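Glutamate--tRNA ligase (Methanothermobacter thermautotrophicus, PDB 3AII) probably activates glutamate with ATP and transfers it to tRNA, as a non-discriminating glutamyl-tRNA synthetase. Local coordinates at residues 369-372 with 373-377; 382-386 with 387-391. One frame throughout, in Å; residues are numbered along the deposited sequence.

Interactions 1 and 2 follow one another along the chain, their centres about 11 Å apart. Interaction 1 is the last turn of helix 365-375 and its glycine exit; interaction 2 is the capped first turn of helix 386-397. The two helices meet through Leu371, whose CD2 lies 3.5 Å from Ile389 CG1, and at the edge of this apolar seam a salt bridge joins Glu374 OE2 to Lys388 NZ at 2.9 Å. Both interactions also pack on helix 111-126: Met372 and Ile375 touch Arg115, while Met384 and Trp386 touch Ile111, which belongs to the predicted HIGH region of the class I synthetases. The calcium ion lies about 12 Å from the side chain of Arg369.

Interaction 1. Residues 369-372 with 373-377; sequences RKLM and VEIGV
Met372 O is gripped twice at the end of helix 365-375. Gly376 N donates to it at 3.0 Å, tilted 31° from the carbonyl plane, and a water donates at 2.7 Å. The same water also donates to Gly376 O at 2.6 Å, bridging the last turn to the residue that breaks it. Gly376 suits this place because its phi is positive, a conformation costly for most residues with a side chain; Gly376 O is also reached by Arg115 NH2. One residue back, Ile375 N bonds to Leu371 O in the regular way, and the two side chains run side by side. Leu371 is turned with CG anti to the backbone N (chi1 175°), which brings its CD1 to 3.9 Å from Ile375 CD1; two branched apolar chains thus form one strip along the helix, with Leu371 reaching helix 386-397 and Ile375 touching Arg115 and Leu323. Glu374 is less relaxed: its CG sits between the backbone N and the carbonyl carbon (chi1 81°) and comes within 3.3 Å of Leu371 O. Its carboxylate pairs with Lys388, whereas Lys370 NZ stays 5.3 Å from Glu374 OE1, near enough for some electrostatic attraction but without contact. Val373 CG2 lies 3.2 Å from Arg369 O, the carbonyl its own N-H bonds to. Successive i to i+4 bonds ending at a positive-phi glycine mark a glycine-terminated helix end, here closing helix 365-375 against helices 111-126 and 386-397 of the class I synthetase.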
loop_
_atom_site.group_PDB
_atom_site.type_symbol
_atom_site.label_atom_id
_atom_site.label_comp_id
_atom_site.label_asym_id
_atom_site.label_seq_id
_atom_site.Cartn_x
_atom_site.Cartn_y
_atom_site.Cartn_z
ATOM N N ARG A 369 3.269 1.407 10.123
ATOM C CA ARG A 369 3.842 2.626 10.677
ATOM C C ARG A 369 5.176 2.325 11.345
ATOM O O ARG A 369 6.149 3.042 11.137
ATOM C CB ARG A 369 2.890 3.307 11.665
ATOM C CG ARG A 369 3.448 4.616 12.224
ATOM C CD ARG A 369 2.441 5.343 13.105
ATOM N NE ARG A 369 1.266 5.801 12.367
ATOM C CZ ARG A 369 1.166 6.978 11.753
ATOM N NH1 ARG A 369 0.050 7.293 11.120
ATOM N NH2 ARG A 369 2.178 7.842 11.762
ATOM N N LYS A 370 5.226 1.252 12.127
ATOM C CA LYS A 370 6.453 0.910 12.844
ATOM C C LYS A 370 7.599 0.601 11.885
ATOM O O LYS A 370 8.732 1.031 12.105
ATOM C CB LYS A 370 6.229 -0.257 13.817
ATOM C CG LYS A 370 7.504 -0.684 14.528
ATOM C CD LYS A 370 7.242 -1.518 15.768
ATOM C CE LYS A 370 8.566 -1.953 16.401
ATOM N NZ LYS A 370 8.394 -2.587 17.737
ATOM N N LEU A 371 7.293 -0.124 10.816
ATOM C CA LEU A 371 8.286 -0.466 9.802
ATOM C C LEU A 371 8.882 0.802 9.206
ATOM O O LEU A 371 10.102 0.988 9.194
ATOM C CB LEU A 371 7.647 -1.286 8.686
ATOM C CG LEU A 371 8.596 -1.587 7.520
ATOM C CD1 LEU A 371 9.746 -2.469 7.985
ATOM C CD2 LEU A 371 7.856 -2.232 6.365
ATOM N N MET A 372 8.015 1.681 8.721
ATOM C CA MET A 372 8.485 2.898 8.062
ATOM C C MET A 372 9.261 3.821 8.985
ATOM O O MET A 372 10.212 4.477 8.554
ATOM C CB MET A 372 7.321 3.649 7.411
ATOM C CG MET A 372 6.587 2.816 6.371
ATOM S SD MET A 372 7.714 2.040 5.201
ATOM C CE MET A 372 6.561 1.364 4.012
ATOM N N VAL A 373 8.849 3.893 10.240
ATOM C CA VAL A 373 9.537 4.732 11.214
ATOM C C VAL A 373 10.940 4.204 11.495
ATOM O O VAL A 373 11.900 4.973 11.537
ATOM C CB VAL A 373 8.753 4.840 12.531
ATOM C CG1 VAL A 373 9.632 5.418 13.632
ATOM C CG2 VAL A 373 7.503 5.704 12.332
ATOM N N GLU A 374 11.061 2.893 11.685
ATOM C CA GLU A 374 12.360 2.314 12.023
ATOM C C GLU A 374 13.336 2.344 10.844
ATOM O O GLU A 374 14.546 2.415 11.040
ATOM C CB GLU A 374 12.219 0.907 12.630
ATOM C CG GLU A 374 12.031 -0.232 11.643
ATOM C CD GLU A 374 11.773 -1.571 12.338
ATOM O OE1 GLU A 374 11.609 -1.590 13.579
ATOM O OE2 GLU A 374 11.729 -2.608 11.642
ATOM N N ILE A 375 12.812 2.298 9.624
ATOM C CA ILE A 375 13.645 2.504 8.438
ATOM C C ILE A 375 14.058 3.974 8.300
ATOM O O ILE A 375 15.173 4.276 7.873
ATOM C CB ILE A 375 12.939 2.037 7.151
ATOM C CG1 ILE A 375 12.805 0.514 7.146
ATOM C CG2 ILE A 375 13.705 2.507 5.919
ATOM C CD1 ILE A 375 12.001 -0.026 5.983
ATOM N N GLY A 376 13.158 4.885 8.662
ATOM C CA GLY A 376 13.451 6.310 8.652
ATOM C C GLY A 376 13.778 6.889 7.284
ATOM O O GLY A 376 13.449 6.298 6.252
ATOM N N VAL A 377 14.428 8.051 7.278
ATOM C CA VAL A 377 14.765 8.736 6.031
ATOM C C VAL A 377 16.160 8.355 5.533
ATOM O O VAL A 377 16.897 9.184 4.990
ATOM C CB VAL A 377 14.642 10.267 6.172
ATOM C CG1 VAL A 377 13.190 10.657 6.394
ATOM C CG2 VAL A 377 15.506 10.768 7.315
HETATM O O HOH W 1 11.225 4.874 6.074
#

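Interaction 2. Residues 382-386 with 387-391; sequences STMSW and KKIYG
Trp386 and Ile389 make the tight side of this first helical turn: the side chains lie alongside each other, and Ile389 CD1 approaches Trp386 CZ3 obliquely at 3.4 Å. Met384 arrives from the preceding loop, its CE 3.8 Å from Ile389 CD1, so that this methyl is met both by the thioether's end and by the indole. Tyr390 packs on the backbone of the same turn. Swung beside its own backbone N (chi1 -62°), the ring presents one face to Trp386 O, 3.2 Å above its plane, and Trp386 CB makes a CH-pi contact 4.2 Å from the ring centroid. Trp386 O also accepts from Tyr390 N at 2.8 Å, while the phenol hydroxyl bonds to Arg361. Shortening Tyr390 to an alanine would probably uncover Trp386 CB and leave Arg361 without this hydroxyl partner. The other side is looser and faces solvent. Exposed Ser385 accepts from Lys387 N through OG at 3.3 Å, a task its short polar side chain suits; Ser385 O takes Lys388 N from well above its carbonyl plane and, weakly, Ile389 N. Lys387 stretches outward. A serine N-cap, with the apolar Trp386 and Ile389 packed on one side of the first turn, starts helix 386-397 within the class I catalytic domain.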
loop_
_atom_site.group_PDB
_atom_site.type_symbol
_atom_site.label_atom_id
_atom_site.label_comp_id
_atom_site.label_asym_id
_atom_site.label_seq_id
_atom_site.Cartn_x
_atom_site.Cartn_y
_atom_site.Cartn_z
ATOM N N SER A 382 17.340 0.799 0.905
ATOM C CA SER A 382 17.112 -0.321 1.805
ATOM C C SER A 382 16.327 -1.417 1.091
ATOM O O SER A 382 15.884 -1.231 -0.045
ATOM C CB SER A 382 16.396 0.136 3.080
ATOM O OG SER A 382 15.318 1.002 2.782
ATOM N N THR A 383 16.165 -2.560 1.751
ATOM C CA THR A 383 15.502 -3.705 1.136
ATOM C C THR A 383 14.617 -4.448 2.130
ATOM O O THR A 383 15.087 -5.330 2.851
ATOM C CB THR A 383 16.524 -4.698 0.547
ATOM O OG1 THR A 383 17.373 -4.017 -0.386
ATOM C CG2 THR A 383 15.814 -5.840 -0.164
ATOM N N MET A 384 13.336 -4.094 2.166
ATOM C CA MET A 384 12.394 -4.759 3.061
ATOM C C MET A 384 11.679 -5.916 2.367
ATOM O O MET A 384 11.376 -5.856 1.174
ATOM C CB MET A 384 11.386 -3.760 3.649
ATOM C CG MET A 384 9.921 -4.040 3.317
ATOM S SD MET A 384 9.424 -3.443 1.684
ATOM C CE MET A 384 7.689 -3.906 1.642
ATOM N N SER A 385 11.433 -6.979 3.123
ATOM C CA SER A 385 10.706 -8.130 2.620
ATOM C C SER A 385 9.358 -8.186 3.314
ATOM O O SER A 385 9.186 -7.607 4.386
ATOM C CB SER A 385 11.488 -9.412 2.898
ATOM O OG SER A 385 10.695 -10.561 2.645
ATOM N N TRP A 386 8.396 -8.870 2.705
ATOM C CA TRP A 386 7.102 -9.031 3.353
ATOM C C TRP A 386 7.268 -9.718 4.704
ATOM O O TRP A 386 6.521 -9.438 5.641
ATOM C CB TRP A 386 6.113 -9.771 2.449
ATOM C CG TRP A 386 5.583 -8.897 1.370
ATOM C CD1 TRP A 386 5.914 -8.929 0.047
ATOM C CD2 TRP A 386 4.650 -7.820 1.526
ATOM N NE1 TRP A 386 5.232 -7.950 -0.635
ATOM C CE2 TRP A 386 4.450 -7.254 0.251
ATOM C CE3 TRP A 386 3.960 -7.285 2.618
ATOM C CZ2 TRP A 386 3.587 -6.179 0.038
ATOM C CZ3 TRP A 386 3.103 -6.218 2.406
ATOM C CH2 TRP A 386 2.926 -5.674 1.125
ATOM N N LYS A 387 8.269 -10.591 4.815
ATOM C CA LYS A 387 8.541 -11.258 6.081
ATOM C C LYS A 387 8.861 -10.256 7.180
ATOM O O LYS A 387 8.569 -10.488 8.351
ATOM C CB LYS A 387 9.662 -12.293 5.926
ATOM C CG LYS A 387 9.195 -13.553 5.207
ATOM C CD LYS A 387 10.326 -14.526 4.905
ATOM C CE LYS A 387 9.781 -15.757 4.188
ATOM N NZ LYS A 387 10.843 -16.687 3.712
ATOM N N LYS A 388 9.454 -9.133 6.797
ATOM C CA LYS A 388 9.724 -8.069 7.742
ATOM C C LYS A 388 8.415 -7.472 8.262
ATOM O O LYS A 388 8.269 -7.191 9.452
ATOM C CB LYS A 388 10.585 -6.992 7.078
ATOM C CG LYS A 388 10.927 -5.831 7.977
ATOM C CD LYS A 388 11.511 -6.299 9.290
ATOM C CE LYS A 388 11.889 -5.113 10.155
ATOM N NZ LYS A 388 11.896 -5.453 11.602
ATOM N N ILE A 389 7.458 -7.281 7.366
ATOM C CA ILE A 389 6.180 -6.715 7.771
ATOM C C ILE A 389 5.432 -7.753 8.617
ATOM O O ILE A 389 4.809 -7.420 9.634
ATOM C CB ILE A 389 5.337 -6.310 6.552
ATOM C CG1 ILE A 389 5.983 -5.121 5.830
ATOM C CG2 ILE A 389 3.908 -5.962 6.964
ATOM C CD1 ILE A 389 5.318 -4.781 4.519
ATOM N N TYR A 390 5.523 -9.014 8.214
ATOM C CA TYR A 390 4.823 -10.077 8.930
ATOM C C TYR A 390 5.359 -10.211 10.350
ATOM O O TYR A 390 4.601 -10.459 11.291
ATOM C CB TYR A 390 4.956 -11.419 8.203
ATOM C CG TYR A 390 4.348 -11.451 6.815
ATOM C CD1 TYR A 390 3.342 -10.566 6.452
ATOM C CD2 TYR A 390 4.756 -12.396 5.880
ATOM C CE1 TYR A 390 2.782 -10.595 5.190
ATOM C CE2 TYR A 390 4.195 -12.436 4.613
ATOM C CZ TYR A 390 3.208 -11.534 4.276
ATOM O OH TYR A 390 2.640 -11.570 3.027
ATOM N N GLY A 391 6.670 -10.063 10.499
ATOM C CA GLY A 391 7.296 -10.125 11.805
ATOM C C GLY A 391 6.748 -9.090 12.771
ATOM O O GLY A 391 6.488 -9.391 13.939
#